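Local coordinates for 7,8-dihydro-6-hydroxymethylpterin pyrophosphokinase-dihydropteroate synthase (Plasmodium falciparum, PDB 6JWY), which probably catalyses two consecutive steps of folate biosynthesis, pyrophosphoryl transfer from ATP to 6-hydroxymethyl-7,8-dihydropterin and condensation of the resulting diphosphate with 4-aminobenzoate to give 7,8-dihydropteroate, at residues 25-30 with 162-167; 53-58 with 329-334. The protein carries 1 engineered substitution. All coordinates share one frame; numbering follows the deposited sequence.

Contact 1 of 2, residues 25-30 with 162-167; sequences NDRRNA and YFYNLT. With PH2 (2-amino-6-hydroxymethyl-7,8-dihydro-3H-pteridin-4-one), chain D.
N25 lays its side-chain amide over one face of the F163 ring, with ND2 3.0 Å above the ring plane and displaced toward the rim. The two side chains run side by side in the same direction, but their planes are turned 57° apart, so this is not a flat stack. ND2 also sends a weak hydrogen bond to Y162 O at 3.5 Å. The opposite face of the F163 ring carries the pterin PH2, whose C9 sits over the ring centre, 3.4 Å from its plane. F163 is thus sandwiched between amide and substrate in the pterin pocket of the HPPK domain, where strand 163-172 of the antiparallel sheet runs beside the loop that leaves strand 16-24. Two residues further along the strand, N165 pairs with the pterin through two nearly straight bonds: PH2 N7 donates to N165 OD1 at 3.1 Å, and N165 ND2 donates to PH2 O8 at 3.0 Å. T57 OG1 is also hydrogen-bonded to N165 OD1, roughly at right angles to the pterin bond, which helps fix that amide. Y164 CB, pointing toward the 25-30 loop, meets A30 CB at 3.8 Å, and a chi1 of -60° then swings the ring out toward R27. The hydroxyl end lies crosswise against R27, with Y164 OH 3.1 Å from R27 CG. The guanidinium plane is within 8° of the ring plane but not stacked on it: CB, CG and CD make the contact. The Y164 hydroxyl has its polar partner in E56, whose carboxylate also draws R27 NH1 in a long, weak ion pair.

Contact 2 of 2, residues 53-58 with 329-334; sequences YLYETV and ILLCLN. With PH2 (2-amino-6-hydroxymethyl-7,8-dihydro-3H-pteridin-4-one), chain D.
L331 sets its branched end on one face of the Y55 ring: CG lies 3.6 Å from the ring centroid and only 14° off the normal, a CH-pi contact made almost squarely over the centre. The leucine has CG anti to its own backbone N (chi1 -177°), with CD1 lying toward the CE2 and CZ side of the ring and CD2 toward CG and CD2. C332 comes in obliquely, its SG 4.8 Å from the same centroid and nearest to CD1 of Y55, as a sulfur-aromatic contact. These side chains fill the layer between sheet and helix in the HPPK domain: strand 54-57 and helix 329-334 run nearly antiparallel, at 161°, with axes 9.4 Å apart at closest approach. Past the ring, the Y55 hydroxyl is hydrogen-bonded to D335 and R374, which hold the phenol end in place. A water bridges there as well, donating to L331 O at 2.7 Å, accepting from N334 ND2, and making a weak bond to Y55 OH. At the C-terminal end of the strand, T57 places OG1 between the backbone N and the carbonyl carbon, leaving CG2 to face L331 CD2 at 4.2 Å. From there OG1 accepts a hydrogen bond from PH2 N6 at 2.9 Å, its bond to N165 being the other one on that oxygen. The same amino group donates to V58 O at 3.0 Å, so two acceptors grip the pterin amine.

Overall arrangement
From the N terminus, strand 16-24 runs into the loop at 25-30, and strand 46-57 follows after helix 30-44. Contact 1 closes a loop of 131 residues when the chain returns along strand 163-172; contact 2 closes a longer one, of 270 residues, between 53-58 and helix 327-336. Because 53-58 lies within the first loop and 329-334 beyond it, the two closures cross. Strands 46-57 and 163-172 are neighbours in the sheet, so the contacts, with centres 11 Å apart, meet side by side, through the pairing of these two strands. Contact 1 joins the loop after strand 16-24 to this sheet, contact 2 joins the helix to it, and both reach PH2.

Contact 1 of 2, residues 25-30 with 162-167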
loop_
_atom_site.group_PDB
_atom_site.type_symbol
_atom_site.label_atom_id
_atom_site.label_comp_id
_atom_site.label_asym_id
_atom_site.label_seq_id
_atom_site.Cartn_x
_atom_site.Cartn_y
_atom_site.Cartn_z
ATOM N N ASN A 25 19.506 25.472 13.515
ATOM C CA ASN A 25 19.651 24.164 14.153
ATOM C C ASN A 25 18.559 23.931 15.189
ATOM O O ASN A 25 18.484 22.846 15.752
ATOM C CB ASN A 25 21.010 23.971 14.823
ATOM C CG ASN A 25 22.145 24.087 13.836
ATOM O OD1 ASN A 25 22.802 25.123 13.783
ATOM N ND2 ASN A 25 22.365 23.056 13.028
ATOM N N ASP A 26 17.727 24.949 15.420
ATOM C CA ASP A 26 16.707 24.932 16.449
ATOM C C ASP A 26 15.424 24.288 15.907
ATOM O O ASP A 26 14.559 24.968 15.358
ATOM C CB ASP A 26 16.523 26.360 16.963
ATOM C CG ASP A 26 15.897 26.471 18.342
ATOM O OD1 ASP A 26 15.054 25.598 18.686
ATOM O OD2 ASP A 26 16.245 27.445 19.059
ATOM N N ARG A 27 15.294 22.968 16.089
ATOM C CA ARG A 27 14.166 22.191 15.592
ATOM C C ARG A 27 12.844 22.718 16.143
ATOM O O ARG A 27 11.876 22.851 15.398
ATOM C CB ARG A 27 14.341 20.711 15.944
ATOM C CG ARG A 27 13.180 19.817 15.540
ATOM C CD ARG A 27 13.407 18.375 15.939
ATOM N NE ARG A 27 12.296 17.469 15.661
ATOM C CZ ARG A 27 11.423 17.575 14.656
ATOM N NH1 ARG A 27 11.527 18.555 13.773
ATOM N NH2 ARG A 27 10.457 16.680 14.527
ATOM N N ARG A 28 12.801 23.006 17.446
ATOM C CA ARG A 28 11.543 23.356 18.090
ATOM C C ARG A 28 11.102 24.758 17.670
ATOM O O ARG A 28 9.925 25.094 17.800
ATOM C CB ARG A 28 11.628 23.249 19.619
ATOM C CG ARG A 28 11.222 21.900 20.206
ATOM C CD ARG A 28 11.840 21.697 21.585
ATOM N NE ARG A 28 11.292 20.626 22.417
ATOM C CZ ARG A 28 10.566 20.803 23.523
ATOM N NH1 ARG A 28 10.278 22.022 23.953
ATOM N NH2 ARG A 28 10.128 19.752 24.199
ATOM N N ASN A 29 12.040 25.570 17.163
ATOM C CA ASN A 29 11.717 26.959 16.871
ATOM C C ASN A 29 12.016 27.330 15.416
ATOM O O ASN A 29 11.871 28.493 15.044
ATOM C CB ASN A 29 12.364 27.916 17.879
ATOM C CG ASN A 29 11.667 27.973 19.229
ATOM O OD1 ASN A 29 12.321 28.182 20.247
ATOM N ND2 ASN A 29 10.348 27.818 19.260
ATOM N N ALA A 30 12.369 26.331 14.596
ATOM C CA ALA A 30 12.756 26.496 13.199
ATOM C C ALA A 30 11.787 27.390 12.413
ATOM O O ALA A 30 12.222 28.308 11.719
ATOM C CB ALA A 30 12.928 25.138 12.553
ATOM N N TYR A 162 20.495 18.324 13.590
ATOM C CA TYR A 162 20.070 18.551 12.211
ATOM C C TYR A 162 19.970 20.037 11.876
ATOM O O TYR A 162 19.706 20.863 12.750
ATOM C CB TYR A 162 18.655 18.020 11.994
ATOM C CG TYR A 162 18.544 16.543 11.724
ATOM C CD1 TYR A 162 18.904 16.013 10.493
ATOM C CD2 TYR A 162 18.034 15.683 12.686
ATOM C CE1 TYR A 162 18.781 14.657 10.235
ATOM C CE2 TYR A 162 17.910 14.325 12.447
ATOM C CZ TYR A 162 18.290 13.811 11.219
ATOM O OH TYR A 162 18.159 12.469 10.991
ATOM N N PHE A 163 20.133 20.357 10.584
ATOM C CA PHE A 163 19.825 21.697 10.094
ATOM C C PHE A 163 18.369 21.781 9.630
ATOM O O PHE A 163 17.799 20.783 9.170
ATOM C CB PHE A 163 20.789 22.117 8.977
ATOM C CG PHE A 163 22.174 22.433 9.471
ATOM C CD1 PHE A 163 22.480 23.690 9.971
ATOM C CD2 PHE A 163 23.163 21.458 9.490
ATOM C CE1 PHE A 163 23.751 23.973 10.458
ATOM C CE2 PHE A 163 24.434 21.740 9.969
ATOM C CZ PHE A 163 24.723 22.998 10.450
ATOM N N TYR A 164 17.805 22.994 9.732
ATOM C CA TYR A 164 16.537 23.327 9.101
ATOM C C TYR A 164 16.766 24.395 8.044
ATOM O O TYR A 164 17.044 25.543 8.386
ATOM C CB TYR A 164 15.484 23.651 10.163
ATOM C CG TYR A 164 15.318 22.443 11.035
ATOM C CD1 TYR A 164 16.228 22.194 12.056
ATOM C CD2 TYR A 164 14.381 21.470 10.725
ATOM C CE1 TYR A 164 16.155 21.036 12.813
ATOM C CE2 TYR A 164 14.286 20.318 11.486
ATOM C CZ TYR A 164 15.182 20.099 12.522
ATOM O OH TYR A 164 15.104 18.952 13.247
ATOM N N ASN A 165 16.625 24.001 6.768
ATOM C CA ASN A 165 16.991 24.863 5.654
ATOM C C ASN A 165 15.786 25.364 4.859
ATOM O O ASN A 165 14.728 24.734 4.801
ATOM C CB ASN A 165 17.935 24.156 4.689
ATOM C CG ASN A 165 19.307 23.948 5.296
ATOM O OD1 ASN A 165 19.699 22.808 5.569
ATOM N ND2 ASN A 165 20.028 25.035 5.534
ATOM N N LEU A 166 16.031 26.473 4.154
ATOM C CA LEU A 166 15.046 27.142 3.323
ATOM C C LEU A 166 15.776 28.066 2.354
ATOM O O LEU A 166 16.698 28.758 2.779
ATOM C CB LEU A 166 14.181 27.966 4.284
ATOM C CG LEU A 166 13.142 28.849 3.610
ATOM C CD1 LEU A 166 12.358 28.019 2.613
ATOM C CD2 LEU A 166 12.208 29.441 4.646
ATOM N N THR A 167 15.386 28.074 1.074
ATOM C CA THR A 167 15.889 29.119 0.184
ATOM C C THR A 167 14.767 30.067 -0.244
ATOM O O THR A 167 13.586 29.729 -0.168
ATOM C CB THR A 167 16.580 28.582 -1.077
ATOM O OG1 THR A 167 15.685 27.734 -1.792
ATOM C CG2 THR A 167 17.895 27.887 -0.810
HETATM N N1 PH2 D . 25.472 24.931 7.408
HETATM C C2 PH2 D . 26.769 24.795 7.721
HETATM C C3 PH2 D . 27.521 23.501 7.684
HETATM N N4 PH2 D . 26.703 22.357 7.310
HETATM N N5 PH2 D . 24.664 21.397 6.619
HETATM C C6 PH2 D . 23.375 21.513 6.309
HETATM N N6 PH2 D . 22.657 20.439 5.957
HETATM N N7 PH2 D . 22.732 22.726 6.342
HETATM C C8 PH2 D . 23.386 23.881 6.698
HETATM O O8 PH2 D . 22.745 24.942 6.713
HETATM C C9 PH2 D . 24.753 23.775 7.034
HETATM C C10 PH2 D . 25.372 22.501 6.985
HETATM C C11 PH2 D . 27.540 26.020 8.141
HETATM O O4 PH2 D . 26.716 27.059 8.635
#

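Contact 2 of 2, residues 53-58 with 329-334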
loop_
_atom_site.group_PDB
_atom_site.type_symbol
_atom_site.label_atom_id
_atom_site.label_comp_id
_atom_site.label_asym_id
_atom_site.label_seq_id
_atom_site.Cartn_x
_atom_site.Cartn_y
_atom_site.Cartn_z
ATOM N N TYR A 53 10.593 24.458 -0.237
ATOM C CA TYR A 53 10.128 23.835 0.994
ATOM C C TYR A 53 11.132 24.081 2.124
ATOM O O TYR A 53 12.269 24.519 1.911
ATOM C CB TYR A 53 9.820 22.355 0.786
ATOM C CG TYR A 53 8.596 22.135 -0.055
ATOM C CD1 TYR A 53 7.331 22.145 0.514
ATOM C CD2 TYR A 53 8.688 21.985 -1.432
ATOM C CE1 TYR A 53 6.195 21.937 -0.253
ATOM C CE2 TYR A 53 7.563 21.780 -2.211
ATOM C CZ TYR A 53 6.311 21.778 -1.626
ATOM O OH TYR A 53 5.204 21.642 -2.418
ATOM N N LEU A 54 10.654 23.832 3.340
ATOM C CA LEU A 54 11.474 23.701 4.520
ATOM C C LEU A 54 12.036 22.276 4.547
ATOM O O LEU A 54 11.326 21.309 4.239
ATOM C CB LEU A 54 10.511 23.967 5.673
ATOM C CG LEU A 54 11.110 24.347 7.021
ATOM C CD1 LEU A 54 12.354 25.199 6.845
ATOM C CD2 LEU A 54 10.058 25.083 7.840
ATOM N N TYR A 55 13.334 22.146 4.857
ATOM C CA TYR A 55 13.911 20.809 4.979
ATOM C C TYR A 55 14.660 20.600 6.297
ATOM O O TYR A 55 15.337 21.500 6.818
ATOM C CB TYR A 55 14.806 20.430 3.799
ATOM C CG TYR A 55 14.103 20.365 2.470
ATOM C CD1 TYR A 55 13.906 21.508 1.714
ATOM C CD2 TYR A 55 13.672 19.151 1.942
ATOM C CE1 TYR A 55 13.258 21.447 0.487
ATOM C CE2 TYR A 55 13.043 19.070 0.707
ATOM C CZ TYR A 55 12.819 20.230 -0.027
ATOM O OH TYR A 55 12.179 20.189 -1.251
ATOM N N GLU A 56 14.521 19.367 6.806
ATOM C CA GLU A 56 15.404 18.849 7.836
ATOM C C GLU A 56 16.573 18.140 7.156
ATOM O O GLU A 56 16.378 17.143 6.451
ATOM C CB GLU A 56 14.668 17.850 8.717
ATOM C CG GLU A 56 15.503 17.430 9.914
ATOM C CD GLU A 56 14.695 16.597 10.881
ATOM O OE1 GLU A 56 14.489 15.419 10.567
ATOM O OE2 GLU A 56 14.248 17.137 11.903
ATOM N N THR A 57 17.784 18.678 7.344
ATOM C CA THR A 57 18.904 18.130 6.591
ATOM C C THR A 57 20.031 17.647 7.501
ATOM O O THR A 57 20.276 18.208 8.571
ATOM C CB THR A 57 19.408 19.123 5.545
ATOM O OG1 THR A 57 19.762 20.300 6.279
ATOM C CG2 THR A 57 18.357 19.428 4.501
ATOM N N VAL A 58 20.689 16.575 7.046
ATOM C CA VAL A 58 21.881 16.020 7.669
ATOM C C VAL A 58 23.003 17.040 7.514
ATOM O O VAL A 58 23.222 17.557 6.421
ATOM C CB VAL A 58 22.256 14.657 7.048
ATOM C CG1 VAL A 58 23.729 14.303 7.210
ATOM C CG2 VAL A 58 21.387 13.543 7.606
ATOM N N ILE A 329 21.478 22.453 -0.022
ATOM C CA ILE A 329 21.349 23.653 -0.833
ATOM C C ILE A 329 20.750 23.292 -2.185
ATOM O O ILE A 329 19.861 23.991 -2.649
ATOM C CB ILE A 329 22.688 24.408 -0.950
ATOM C CG1 ILE A 329 23.029 25.124 0.363
ATOM C CG2 ILE A 329 22.678 25.355 -2.145
ATOM C CD1 ILE A 329 24.403 25.751 0.385
ATOM N N LEU A 330 21.209 22.205 -2.816
ATOM C CA LEU A 330 20.665 21.861 -4.127
ATOM C C LEU A 330 19.202 21.425 -3.968
ATOM O O LEU A 330 18.354 21.684 -4.836
ATOM C CB LEU A 330 21.514 20.770 -4.794
ATOM C CG LEU A 330 22.864 21.212 -5.385
ATOM C CD1 LEU A 330 23.803 20.028 -5.562
ATOM C CD2 LEU A 330 22.730 21.964 -6.702
ATOM N N LEU A 331 18.912 20.774 -2.830
ATOM C CA LEU A 331 17.581 20.286 -2.505
ATOM C C LEU A 331 16.611 21.461 -2.583
ATOM O O LEU A 331 15.607 21.399 -3.288
ATOM C CB LEU A 331 17.611 19.690 -1.089
ATOM C CG LEU A 331 16.316 19.055 -0.575
ATOM C CD1 LEU A 331 15.805 17.988 -1.531
ATOM C CD2 LEU A 331 16.568 18.450 0.787
ATOM N N CYS A 332 16.969 22.538 -1.877
ATOM C CA CYS A 332 16.171 23.746 -1.811
ATOM C C CYS A 332 16.058 24.402 -3.189
ATOM O O CYS A 332 14.949 24.796 -3.584
ATOM C CB CYS A 332 16.742 24.692 -0.768
ATOM S SG CYS A 332 16.364 24.145 0.922
ATOM N N LEU A 333 17.177 24.497 -3.932
ATOM C CA LEU A 333 17.142 25.211 -5.199
ATOM C C LEU A 333 16.239 24.480 -6.183
ATOM O O LEU A 333 15.546 25.103 -6.984
ATOM C CB LEU A 333 18.540 25.381 -5.795
ATOM C CG LEU A 333 19.509 26.281 -5.034
ATOM C CD1 LEU A 333 20.857 26.261 -5.737
ATOM C CD2 LEU A 333 18.990 27.719 -4.932
ATOM N N ASN A 334 16.245 23.153 -6.107
ATOM C CA ASN A 334 15.533 22.333 -7.073
ATOM C C ASN A 334 14.043 22.684 -7.058
ATOM O O ASN A 334 13.357 22.546 -8.084
ATOM C CB ASN A 334 15.744 20.850 -6.764
ATOM C CG ASN A 334 15.122 19.957 -7.817
ATOM O OD1 ASN A 334 15.321 20.174 -9.020
ATOM N ND2 ASN A 334 14.356 18.969 -7.369
HETATM N N1 PH2 D . 25.472 24.931 7.408
HETATM C C2 PH2 D . 26.769 24.795 7.721
HETATM C C3 PH2 D . 27.521 23.501 7.684
HETATM N N4 PH2 D . 26.703 22.357 7.310
HETATM N N5 PH2 D . 24.664 21.397 6.619
HETATM C C6 PH2 D . 23.375 21.513 6.309
HETATM N N6 PH2 D . 22.657 20.439 5.957
HETATM N N7 PH2 D . 22.732 22.726 6.342
HETATM C C8 PH2 D . 23.386 23.881 6.698
HETATM O O8 PH2 D . 22.745 24.942 6.713
HETATM C C9 PH2 D . 24.753 23.775 7.034
HETATM C C10 PH2 D . 25.372 22.501 6.985
HETATM C C11 PH2 D . 27.540 26.020 8.141
HETATM O O4 PH2 D . 26.716 27.059 8.635
HETATM O O HOH W 1 13.790 19.733 -4.300
#